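Local coordinates for protein chlorella virus DNA ligase-adenylate (Chlorella virus, PDB 1FVI) that probably seals nicks in DNA as an ATP-dependent ligase, working through a covalent lysyl-AMP intermediate, at residues 248-252 and 253-257; 259-262 and 263-266. The protein carries 1 engineered substitution. All coordinates share one frame; numbering follows the deposited sequence.

Contact 1 of 2, residues 248-252 and 253-257; sequences TGFDA and DQRRD
Asp251 and Gln254 form a capping box at the start of helix 252-260 in the OB-like domain. Asp251 is the N-cap. Its OD2 accepts from Gln254 N at 3.0 Å. In return, Gln254 OE1 accepts from Asp251 N at 2.8 Å. This second bond lies in the plane of the Gln254 amide, on a lone pair. The Asp251 carboxylate stands between its own N and carbonyl carbon (chi1 52°), which turns OD2 toward the first turn of the helix. The carboxylate and amide planes are 49° apart. Asp253 OD2 lies 4.0 Å from Asp251 OD2. The two like charges probably suit the positive end of the helix dipole.

Backbone bonds continue the helix from the cap. Arg255 N donates to Asp251 O, and Arg256 N donates to Ala252 O.

Phe250 and Arg255 make the flat-group contact. Phe250 CD1 sits 3.4 Å above the centre of the guanidinium, while NH2 lies at the edge of the ring. The planes are 75° apart, so the edge of the ring points into the face of the guanidinium. Carbonyls of Met232, Gly233 and Gly247 bind the guanidinium nitrogens, and Phe288 packs against the Phe250 ring.

One water joins the loop to the helix. It accepts from Arg255 NH2 at 2.9 Å and donates to Phe250 O at 3.3 Å.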
loop_
_atom_site.group_PDB
_atom_site.type_symbol
_atom_site.label_atom_id
_atom_site.label_comp_id
_atom_site.label_asym_id
_atom_site.label_seq_id
_atom_site.Cartn_x
_atom_site.Cartn_y
_atom_site.Cartn_z
ATOM N N THR A 248 0.615 14.649 8.744
ATOM C CA THR A 248 0.916 13.598 7.759
ATOM C C THR A 248 -0.346 13.112 7.048
ATOM O O THR A 248 -1.453 13.241 7.572
ATOM C CB THR A 248 1.626 12.353 8.381
ATOM O OG1 THR A 248 0.730 11.654 9.263
ATOM C CG2 THR A 248 2.865 12.777 9.144
ATOM N N GLY A 249 -0.163 12.559 5.852
ATOM C CA GLY A 249 -1.278 12.035 5.097
ATOM C C GLY A 249 -1.599 12.806 3.846
ATOM O O GLY A 249 -2.463 12.404 3.081
ATOM N N PHE A 250 -0.958 13.947 3.648
ATOM C CA PHE A 250 -1.223 14.718 2.438
ATOM C C PHE A 250 -0.033 14.708 1.488
ATOM O O PHE A 250 1.123 14.630 1.933
ATOM C CB PHE A 250 -1.589 16.193 2.734
ATOM C CG PHE A 250 -1.734 16.530 4.191
ATOM C CD1 PHE A 250 -0.616 16.620 5.015
ATOM C CD2 PHE A 250 -2.982 16.809 4.727
ATOM C CE1 PHE A 250 -0.740 16.986 6.354
ATOM C CE2 PHE A 250 -3.118 17.176 6.072
ATOM C CZ PHE A 250 -1.994 17.263 6.881
ATOM N N ASP A 251 -0.312 14.747 0.184
ATOM C CA ASP A 251 0.771 14.830 -0.792
ATOM C C ASP A 251 1.073 16.327 -1.040
ATOM O O ASP A 251 0.402 17.199 -0.453
ATOM C CB ASP A 251 0.446 14.072 -2.088
ATOM C CG ASP A 251 -0.889 14.453 -2.698
ATOM O OD1 ASP A 251 -1.520 13.550 -3.269
ATOM O OD2 ASP A 251 -1.309 15.631 -2.650
ATOM N N ALA A 252 2.079 16.629 -1.867
ATOM C CA ALA A 252 2.451 18.021 -2.153
ATOM C C ALA A 252 1.264 18.856 -2.656
ATOM O O ALA A 252 1.056 19.994 -2.224
ATOM C CB ALA A 252 3.580 18.053 -3.156
ATOM N N ASP A 253 0.495 18.254 -3.561
ATOM C CA ASP A 253 -0.703 18.839 -4.162
ATOM C C ASP A 253 -1.659 19.347 -3.079
ATOM O O ASP A 253 -2.130 20.487 -3.115
ATOM C CB ASP A 253 -1.391 17.741 -4.996
ATOM C CG ASP A 253 -2.762 18.142 -5.521
ATOM O OD1 ASP A 253 -2.837 18.636 -6.668
ATOM O OD2 ASP A 253 -3.771 17.907 -4.813
ATOM N N GLN A 254 -1.954 18.469 -2.129
ATOM C CA GLN A 254 -2.856 18.784 -1.039
ATOM C C GLN A 254 -2.343 19.921 -0.187
ATOM O O GLN A 254 -3.099 20.858 0.108
ATOM C CB GLN A 254 -3.111 17.545 -0.186
ATOM C CG GLN A 254 -4.002 16.554 -0.891
ATOM C CD GLN A 254 -4.110 15.248 -0.173
ATOM O OE1 GLN A 254 -3.104 14.616 0.155
ATOM N NE2 GLN A 254 -5.333 14.818 0.063
ATOM N N ARG A 255 -1.065 19.839 0.190
ATOM C CA ARG A 255 -0.432 20.874 1.009
ATOM C C ARG A 255 -0.501 22.275 0.379
ATOM O O ARG A 255 -0.702 23.274 1.085
ATOM C CB ARG A 255 1.011 20.503 1.306
ATOM C CG ARG A 255 1.166 19.206 2.060
ATOM C CD ARG A 255 2.609 19.040 2.527
ATOM N NE ARG A 255 2.780 17.843 3.340
ATOM C CZ ARG A 255 2.701 17.821 4.664
ATOM N NH1 ARG A 255 2.461 18.935 5.328
ATOM N NH2 ARG A 255 2.855 16.678 5.315
ATOM N N ARG A 256 -0.330 22.338 -0.943
ATOM C CA ARG A 256 -0.400 23.601 -1.675
ATOM C C ARG A 256 -1.848 24.095 -1.733
ATOM O O ARG A 256 -2.131 25.238 -1.382
ATOM C CB ARG A 256 0.167 23.418 -3.081
ATOM C CG ARG A 256 0.029 24.627 -4.003
ATOM C CD ARG A 256 -1.089 24.422 -5.025
ATOM N NE ARG A 256 -0.859 23.244 -5.860
ATOM C CZ ARG A 256 -0.394 23.283 -7.106
ATOM N NH1 ARG A 256 -0.103 24.444 -7.683
ATOM N NH2 ARG A 256 -0.218 22.154 -7.777
ATOM N N ASP A 257 -2.774 23.217 -2.112
ATOM C CA ASP A 257 -4.191 23.592 -2.189
ATOM C C ASP A 257 -4.742 24.088 -0.857
ATOM O O ASP A 257 -5.359 25.155 -0.799
ATOM C CB ASP A 257 -5.037 22.433 -2.723
ATOM C CG ASP A 257 -4.763 22.144 -4.180
ATOM O OD1 ASP A 257 -4.122 22.991 -4.839
ATOM O OD2 ASP A 257 -5.189 21.076 -4.668
HETATM O O HOH W 1 2.676 13.842 4.705
#

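Contact 2 of 2, residues 259-262 and 263-266; sequences WQNK and ESYI
Lys262 runs its chain past the carboxylate of Glu263. Its CG comes within 3.2 Å of Glu263 OE2. Lys262 NZ reaches Glu263 OE2 only at 3.7 Å, a long salt bridge. Glu263 bends at its second torsion (chi2 76°), which folds the carboxylate back over the preceding residue. Lys262 NZ has a stronger partner in the chain behind it. It donates to Trp259 O at 3.2 Å, in the carbonyl plane. It also stands 3.8 Å above the Trp259 ring, over its centre, a placement that suits a cation-pi interaction. The last chain torsion, chi4 -61°, bends NZ out of the otherwise extended chain. The lysine thus crosses back over the last turn of helix 252-260.

Asn261 is the first residue to leave helical geometry there. The chain then enters the short, weakly bonded helix 262-265 of the OB-like domain. Ser264 N donates to Asn261 O at 2.8 Å, from above the carbonyl plane. Lys262 O accepts twice. Tyr265 N comes to it from well out of the carbonyl plane. Ile266 N meets Lys262 O nearly end-on at 3.3 Å. Ile266 CG1 also packs on this oxygen.

The Tyr265 ring lies beside the turn. Lys262 CA meets the ring edge, and Asn261 CB touches Tyr265 CE1 at 3.9 Å. Phe258 meets the same ring edge-to-face, and Met199 of strand 190-201 touches the Tyr265 side chain.

One water ties together the side chains of Asn261, Glu263 and Ser264. It accepts from Asn261 ND2, donates to Glu263 OE1 at 2.8 Å, and bonds to Ser264 OG.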
loop_
_atom_site.group_PDB
_atom_site.type_symbol
_atom_site.label_atom_id
_atom_site.label_comp_id
_atom_site.label_asym_id
_atom_site.label_seq_id
_atom_site.Cartn_x
_atom_site.Cartn_y
_atom_site.Cartn_z
ATOM N N TRP A 259 -3.175 25.352 1.608
ATOM C CA TRP A 259 -2.557 26.656 1.912
ATOM C C TRP A 259 -2.943 27.840 1.019
ATOM O O TRP A 259 -3.033 28.967 1.494
ATOM C CB TRP A 259 -1.035 26.556 1.927
ATOM C CG TRP A 259 -0.374 27.755 2.573
ATOM C CD1 TRP A 259 0.314 28.760 1.948
ATOM C CD2 TRP A 259 -0.313 28.045 3.978
ATOM N NE1 TRP A 259 0.806 29.649 2.875
ATOM C CE2 TRP A 259 0.434 29.235 4.128
ATOM C CE3 TRP A 259 -0.818 27.414 5.123
ATOM C CZ2 TRP A 259 0.689 29.805 5.381
ATOM C CZ3 TRP A 259 -0.563 27.983 6.370
ATOM C CH2 TRP A 259 0.184 29.167 6.487
ATOM N N GLN A 260 -3.106 27.600 -0.276
ATOM C CA GLN A 260 -3.483 28.664 -1.192
ATOM C C GLN A 260 -4.936 29.077 -0.952
ATOM O O GLN A 260 -5.288 30.252 -1.080
ATOM C CB GLN A 260 -3.288 28.221 -2.641
ATOM C CG GLN A 260 -1.847 27.918 -3.008
ATOM C CD GLN A 260 -0.913 29.088 -2.746
ATOM O OE1 GLN A 260 0.139 28.934 -2.113
ATOM N NE2 GLN A 260 -1.286 30.266 -3.243
ATOM N N ASN A 261 -5.777 28.112 -0.585
ATOM C CA ASN A 261 -7.183 28.393 -0.317
ATOM C C ASN A 261 -7.587 28.027 1.102
ATOM O O ASN A 261 -8.716 27.606 1.323
ATOM C CB ASN A 261 -8.078 27.637 -1.307
ATOM C CG ASN A 261 -8.080 28.256 -2.690
ATOM O OD1 ASN A 261 -7.279 27.882 -3.550
ATOM N ND2 ASN A 261 -8.986 29.210 -2.915
ATOM N N LYS A 262 -6.691 28.219 2.067
ATOM C CA LYS A 262 -6.988 27.863 3.457
ATOM C C LYS A 262 -8.259 28.457 4.040
ATOM O O LYS A 262 -8.966 27.822 4.822
ATOM C CB LYS A 262 -5.790 28.137 4.372
ATOM C CG LYS A 262 -5.226 29.522 4.346
ATOM C CD LYS A 262 -4.004 29.567 5.242
ATOM C CE LYS A 262 -3.272 30.891 5.130
ATOM N NZ LYS A 262 -2.781 31.159 3.748
ATOM N N GLU A 263 -8.585 29.651 3.589
ATOM C CA GLU A 263 -9.766 30.347 4.043
ATOM C C GLU A 263 -11.020 29.542 3.679
ATOM O O GLU A 263 -12.069 29.724 4.286
ATOM C CB GLU A 263 -9.803 31.735 3.398
ATOM C CG GLU A 263 -8.462 32.527 3.469
ATOM C CD GLU A 263 -7.369 32.062 2.478
ATOM O OE1 GLU A 263 -7.703 31.590 1.369
ATOM O OE2 GLU A 263 -6.167 32.191 2.810
ATOM N N SER A 264 -10.880 28.645 2.698
ATOM C CA SER A 264 -11.962 27.769 2.200
ATOM C C SER A 264 -12.175 26.467 2.979
ATOM O O SER A 264 -13.274 25.903 2.964
ATOM C CB SER A 264 -11.718 27.386 0.731
ATOM O OG SER A 264 -11.763 28.515 -0.119
ATOM N N TYR A 265 -11.123 25.969 3.623
ATOM C CA TYR A 265 -11.215 24.719 4.366
ATOM C C TYR A 265 -11.463 24.882 5.851
ATOM O O TYR A 265 -11.751 23.896 6.536
ATOM C CB TYR A 265 -9.971 23.873 4.132
ATOM C CG TYR A 265 -9.703 23.675 2.670
ATOM C CD1 TYR A 265 -8.711 24.413 2.018
ATOM C CD2 TYR A 265 -10.508 22.828 1.909
ATOM C CE1 TYR A 265 -8.537 24.325 0.657
ATOM C CE2 TYR A 265 -10.341 22.730 0.540
ATOM C CZ TYR A 265 -9.354 23.486 -0.079
ATOM O OH TYR A 265 -9.203 23.416 -1.443
ATOM N N ILE A 266 -11.334 26.112 6.350
ATOM C CA ILE A 266 -11.570 26.375 7.759
ATOM C C ILE A 266 -13.031 26.058 8.063
ATOM O O ILE A 266 -13.946 26.584 7.427
ATOM C CB ILE A 266 -11.222 27.826 8.124
ATOM C CG1 ILE A 266 -9.741 28.074 7.850
ATOM C CG2 ILE A 266 -11.493 28.086 9.608
ATOM C CD1 ILE A 266 -8.801 27.289 8.742
HETATM O O HOH W 2 -9.738 30.657 -0.308
#

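Contacts 1 and 2 sit at the two ends of helix 252-260, with centres about 12 Å apart. Both are surface contacts of the OB-like domain and lie away from the AMP site. Contact 1 has one buried residue, Phe250; contact 2 has none. Contact 1 starts the helix with acidic and amide side chains that take up backbone N-H groups. Contact 2 follows the helix end, where backbone carbonyls and a lysine do the bonding. Each has a bridging water. Contact 1 leans on strand 286-291, contact 2 on strand 190-201. They touch where Asp257 O packs on Tyr265 CE1 at 3.6 Å.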